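Local atomic coordinates of putative ring-cleaving dioxygenase MhqO (Bacillus subtilis subsp. subtilis, PDB entry 3OAJ), a protein that probably acts as an iron-dependent extradiol ring-cleavage dioxygenase that may contribute to the breakdown and detoxification of aromatic compounds. Residues Thr107-Glu110 / Gln115-Glu118; Val130-Gly135 / Gly196-Leu201. All blocks are in the same frame, centred on the assembly; numbering follows the deposited sequence. Where two conformers were deposited one is given.

Contact 1 of 2, residues Thr107-Glu110 / Gln115-Glu118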
loop_
_atom_site.group_PDB
_atom_site.type_symbol
_atom_site.label_atom_id
_atom_site.label_comp_id
_atom_site.label_asym_id
_atom_site.label_seq_id
_atom_site.Cartn_x
_atom_site.Cartn_y
_atom_site.Cartn_z
ATOM N N THR A 107 15.301 8.653 10.578
ATOM C CA THR A 107 15.902 8.036 11.744
ATOM C C THR A 107 16.275 6.604 11.355
ATOM O O THR A 107 15.749 6.057 10.382
ATOM C CB THR A 107 14.927 8.061 12.965
ATOM O OG1 THR A 107 13.748 7.320 12.665
ATOM C CG2 THR A 107 14.518 9.488 13.330
ATOM N N LYS A 108 17.204 6.008 12.088
ATOM C CA LYS A 108 17.605 4.627 11.846
ATOM C C LYS A 108 17.223 3.778 13.057
ATOM O O LYS A 108 17.566 4.116 14.199
ATOM C CB LYS A 108 19.116 4.517 11.658
ATOM C CG LYS A 108 19.737 5.340 10.538
ATOM C CD LYS A 108 21.209 4.907 10.304
ATOM C CE LYS A 108 22.065 4.986 11.585
ATOM N NZ LYS A 108 23.513 4.821 11.257
ATOM N N ILE A 109 16.519 2.683 12.810
ATOM C CA ILE A 109 16.163 1.745 13.884
ATOM C C ILE A 109 16.518 0.336 13.455
ATOM O O ILE A 109 16.647 0.056 12.266
ATOM C CB ILE A 109 14.658 1.845 14.285
ATOM C CG1 ILE A 109 13.735 1.303 13.180
ATOM C CG2 ILE A 109 14.273 3.269 14.664
ATOM C CD1 ILE A 109 13.314 -0.150 13.388
ATOM N N GLU A 110 16.676 -0.548 14.431
ATOM C CA GLU A 110 16.947 -1.951 14.148
ATOM C C GLU A 110 15.876 -2.801 14.788
ATOM O O GLU A 110 15.495 -2.545 15.923
ATOM C CB GLU A 110 18.324 -2.363 14.701
ATOM C CG GLU A 110 18.675 -3.835 14.435
ATOM C CD GLU A 110 20.158 -4.151 14.547
ATOM O OE1 GLU A 110 20.950 -3.245 14.875
ATOM O OE2 GLU A 110 20.529 -5.320 14.285
ATOM N N GLN A 115 18.228 -3.412 9.652
ATOM C CA GLN A 115 18.275 -1.971 9.822
ATOM C C GLN A 115 17.244 -1.270 8.935
ATOM O O GLN A 115 17.077 -1.607 7.757
ATOM C CB GLN A 115 19.685 -1.435 9.553
ATOM C CG GLN A 115 20.701 -1.782 10.667
ATOM C CD GLN A 115 22.126 -1.290 10.373
ATOM O OE1 GLN A 115 22.389 -0.663 9.336
ATOM N NE2 GLN A 115 23.055 -1.587 11.283
ATOM N N TYR A 116 16.528 -0.318 9.535
ATOM C CA TYR A 116 15.463 0.424 8.850
ATOM C C TYR A 116 15.738 1.908 8.859
ATOM O O TYR A 116 16.233 2.442 9.851
ATOM C CB TYR A 116 14.109 0.195 9.519
ATOM C CG TYR A 116 13.600 -1.218 9.402
ATOM C CD1 TYR A 116 14.048 -2.214 10.276
ATOM C CD2 TYR A 116 12.678 -1.567 8.413
ATOM C CE1 TYR A 116 13.585 -3.511 10.174
ATOM C CE2 TYR A 116 12.213 -2.881 8.290
ATOM C CZ TYR A 116 12.679 -3.840 9.176
ATOM O OH TYR A 116 12.227 -5.140 9.064
ATOM N N VAL A 117 15.414 2.567 7.753
ATOM C CA VAL A 117 15.360 4.020 7.697
ATOM C C VAL A 117 13.887 4.406 7.844
ATOM O O VAL A 117 13.048 3.981 7.031
ATOM C CB VAL A 117 15.926 4.553 6.356
ATOM C CG1 VAL A 117 15.765 6.076 6.237
ATOM C CG2 VAL A 117 17.395 4.178 6.226
ATOM N N GLU A 118 13.578 5.192 8.874
ATOM C CA GLU A 118 12.215 5.645 9.160
ATOM C C GLU A 118 12.069 7.088 8.737
ATOM O O GLU A 118 12.906 7.910 9.058
ATOM C CB GLU A 118 11.902 5.525 10.658
ATOM C CG GLU A 118 12.155 4.139 11.250
ATOM C CD GLU A 118 11.117 3.129 10.825
ATOM O OE1 GLU A 118 9.907 3.470 10.753
ATOM O OE2 GLU A 118 11.520 1.986 10.549
HETATM O O HOH W 1 23.960 2.092 10.718
#
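The carbonyl oxygen of Thr107 takes the backbone N-H of Glu118 in a short, nearly straight hydrogen bond (Glu118 N to Thr107 O 2.8 Å, 173° at the hydrogen), and the CA-H of Val117 also leans on it. This is one rung of an antiparallel beta hairpin, strands 107-111 and 114-120, at one edge of a mixed sheet in the first VOC module. Thr107 with Glu118 and Ile109 with Tyr116 are hydrogen-bonded pairs, each closed by two N-H...O bonds; Lys108-Val117 and Glu110-Gln115 are the non-hydrogen-bonded pairs between and beyond them. Lys108, Glu110, Gln115 and Val117 point to one face, where helix 92-101 packs on Lys108 and Val117. Above this face a water accepts from Lys108 NZ at 2.8 Å and gives only a weak bond to Gln115 OE1.

On the other face, Ile109 carries much of the packing. With CG1 between the backbone N and the carbonyl carbon (chi1 70°), the chain turns again at chi2, and CD1 ends 3.8 Å from Tyr116 CD1, oblique to the ring. Tyr116 OH reaches beyond the hairpin to hydrogen-bond Arg188. Glu118, bent at chi2 (-73°), folds its carboxylate back over Ile109, so that OE2 lies 3.5 Å from Ile109 CG1, while Thr107 OG1 rests 3.3 Å from Glu118 CB.

Contact 2 of 2, residues Val130-Gly135 / Gly196-Leu201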
loop_
_atom_site.group_PDB
_atom_site.type_symbol
_atom_site.label_atom_id
_atom_site.label_comp_id
_atom_site.label_asym_id
_atom_site.label_seq_id
_atom_site.Cartn_x
_atom_site.Cartn_y
_atom_site.Cartn_z
ATOM N N VAL A 130 13.981 -0.837 4.014
ATOM C CA VAL A 130 14.827 -1.936 4.462
ATOM C C VAL A 130 15.446 -2.597 3.243
ATOM O O VAL A 130 14.827 -2.600 2.183
ATOM C CB VAL A 130 14.011 -2.963 5.293
ATOM C CG1 VAL A 130 12.882 -3.622 4.469
ATOM C CG2 VAL A 130 14.916 -3.997 5.950
ATOM N N GLU A 131 16.654 -3.138 3.410
ATOM C CA GLU A 131 17.375 -3.817 2.330
ATOM C C GLU A 131 17.120 -5.307 2.395
ATOM O O GLU A 131 17.314 -5.907 3.451
ATOM C CB GLU A 131 18.883 -3.641 2.490
ATOM C CG GLU A 131 19.425 -2.256 2.295
ATOM C CD GLU A 131 20.934 -2.268 2.318
ATOM O OE1 GLU A 131 21.507 -3.365 2.491
ATOM O OE2 GLU A 131 21.545 -1.199 2.136
ATOM N N ARG A 132 16.727 -5.914 1.269
ATOM C CA ARG A 132 16.614 -7.386 1.196
ATOM C C ARG A 132 16.878 -7.862 -0.223
ATOM O O ARG A 132 16.467 -7.211 -1.184
ATOM C CB ARG A 132 15.241 -7.909 1.648
ATOM C CG ARG A 132 14.807 -7.522 3.060
ATOM C CD ARG A 132 13.491 -8.176 3.429
ATOM N NE ARG A 132 13.107 -7.756 4.767
ATOM C CZ ARG A 132 11.940 -7.198 5.095
ATOM N NH1 ARG A 132 11.002 -7.042 4.168
ATOM N NH2 ARG A 132 11.708 -6.831 6.354
ATOM N N GLU A 133 17.571 -8.995 -0.355
ATOM C CA GLU A 133 17.852 -9.586 -1.665
ATOM C C GLU A 133 16.574 -10.095 -2.332
ATOM O O GLU A 133 16.401 -9.945 -3.552
ATOM C CB GLU A 133 18.894 -10.721 -1.554
ATOM C CG GLU A 133 19.369 -11.301 -2.907
ATOM C CD GLU A 133 20.249 -10.341 -3.706
ATOM O OE1 GLU A 133 20.960 -9.513 -3.096
ATOM O OE2 GLU A 133 20.248 -10.433 -4.956
ATOM N N GLU A 134 15.679 -10.671 -1.527
ATOM C CA GLU A 134 14.416 -11.220 -2.051
ATOM C C GLU A 134 13.577 -10.132 -2.735
ATOM O O GLU A 134 13.544 -8.979 -2.272
ATOM C CB GLU A 134 13.616 -11.899 -0.926
ATOM C CG GLU A 134 12.392 -12.676 -1.416
ATOM C CD GLU A 134 11.633 -13.422 -0.315
ATOM O OE1 GLU A 134 11.477 -12.887 0.802
ATOM O OE2 GLU A 134 11.172 -14.554 -0.591
ATOM N N GLY A 135 12.905 -10.509 -3.826
ATOM C CA GLY A 135 12.029 -9.595 -4.571
ATOM C C GLY A 135 12.708 -9.093 -5.831
ATOM O O GLY A 135 13.882 -8.705 -5.792
ATOM N N GLY A 196 6.067 -7.815 -0.253
ATOM C CA GLY A 196 4.901 -7.470 0.575
ATOM C C GLY A 196 4.638 -8.544 1.613
ATOM O O GLY A 196 3.477 -8.884 1.912
ATOM N N ASN A 197 5.714 -9.065 2.203
ATOM C CA ASN A 197 5.622 -10.360 2.875
ATOM C C ASN A 197 6.009 -10.410 4.344
ATOM O O ASN A 197 5.785 -11.434 5.001
ATOM C CB ASN A 197 6.403 -11.415 2.082
ATOM C CG ASN A 197 7.851 -11.048 1.879
ATOM O OD1 ASN A 197 8.272 -9.935 2.156
ATOM N ND2 ASN A 197 8.615 -11.982 1.331
ATOM N N VAL A 198 6.585 -9.338 4.864
ATOM C CA VAL A 198 7.001 -9.321 6.265
ATOM C C VAL A 198 6.064 -8.409 7.063
ATOM O O VAL A 198 6.087 -7.176 6.926
ATOM C CB VAL A 198 8.492 -8.890 6.424
ATOM C CG1 VAL A 198 8.877 -8.878 7.896
ATOM C CG2 VAL A 198 9.428 -9.824 5.632
ATOM N N ILE A 199 5.218 -9.040 7.859
ATOM C CA ILE A 199 4.152 -8.334 8.567
ATOM C C ILE A 199 4.419 -8.290 10.073
ATOM O O ILE A 199 4.404 -9.325 10.728
ATOM C CB ILE A 199 2.770 -8.988 8.266
ATOM C CG1 ILE A 199 2.564 -9.223 6.754
ATOM C CG2 ILE A 199 1.639 -8.180 8.904
ATOM C CD1 ILE A 199 2.675 -7.948 5.859
ATOM N N ASP A 200 4.685 -7.100 10.594
ATOM C CA ASP A 200 4.941 -6.897 12.008
ATOM C C ASP A 200 3.669 -6.408 12.660
ATOM O O ASP A 200 2.926 -5.611 12.070
ATOM C CB ASP A 200 6.075 -5.892 12.223
ATOM C CG ASP A 200 7.415 -6.440 11.764
ATOM O OD1 ASP A 200 7.692 -7.612 12.101
ATOM O OD2 ASP A 200 8.163 -5.728 11.056
ATOM N N LEU A 201 3.397 -6.942 13.845
ATOM C CA LEU A 201 2.219 -6.582 14.614
ATOM C C LEU A 201 2.705 -6.084 15.967
ATOM O O LEU A 201 3.414 -6.796 16.686
ATOM C CB LEU A 201 1.283 -7.796 14.755
ATOM C CG LEU A 201 0.116 -7.728 15.745
ATOM C CD1 LEU A 201 -0.906 -6.658 15.361
ATOM C CD2 LEU A 201 -0.563 -9.087 15.830
HETATM O O HOH W 2 10.526 -8.445 1.768
#
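Arg132 and Glu134 ride on the loop that leaves strand 126-131 and look across at Asn197 and Val198, where the chain enters strand 198-202; the two backbones stay apart, and side chains and a water span the space between them. Arg132 crosses with its chain fully extended from CG to NE (chi3 -179°), which carries the guanidinium to the far strand. There Val198 CG2 lies over one face, 3.4 Å above the plane and offset toward the rim, with 3.5 Å between Val198 CG2 and Arg132 NH1. Val130 CG1 lies over the centre of the opposite face, so the flat group is clamped between two valines. Arg132 NE makes a salt bridge with Glu114 OE2.

Beside this clamp, Asn197 ND2 donates to Glu134 OE1 at 3.0 Å. The bond is bent, 139° at the hydrogen: the oxygen lies close to the amide plane, but the nitrogen comes to OE1 from well above the carboxylate plane. Glu134 OE1 also makes a salt bridge with Arg190 NH1, and Asn197 ND2 also donates to Gly193 O. The water accepts from Arg132 NH1 at 2.8 Å and donates to Asn197 OD1 at 2.7 Å. The contact reaches over central strands 79-87 and 153-160 to join two beta-alpha-beta-beta-beta modules, the paired arrangement characteristic of the vicinal oxygen chelate fold.

Contact 1 and contact 2 belong to one mixed sheet, their centres about 14 Å apart, and strands 114-120 and 126-131 are neighbours in it. Tyr116 joins them: its CE2 packs 3.5 Å from Val130 CB, and its OH lies 3.2 Å from Arg132 NH2 as a packing contact. Polar groups bind them further: Arg188, the partner of the Tyr116 hydroxyl, also makes a salt bridge with Asp200 of contact 2, while Arg111 makes a cation-pi contact with the Tyr116 ring and a salt bridge to Asp200. Both contacts lie away from the metal site. The zinc ion in this crystal, in the place predicted for iron, is held by His11, His218 and Glu266 on the other eight-strand sheet.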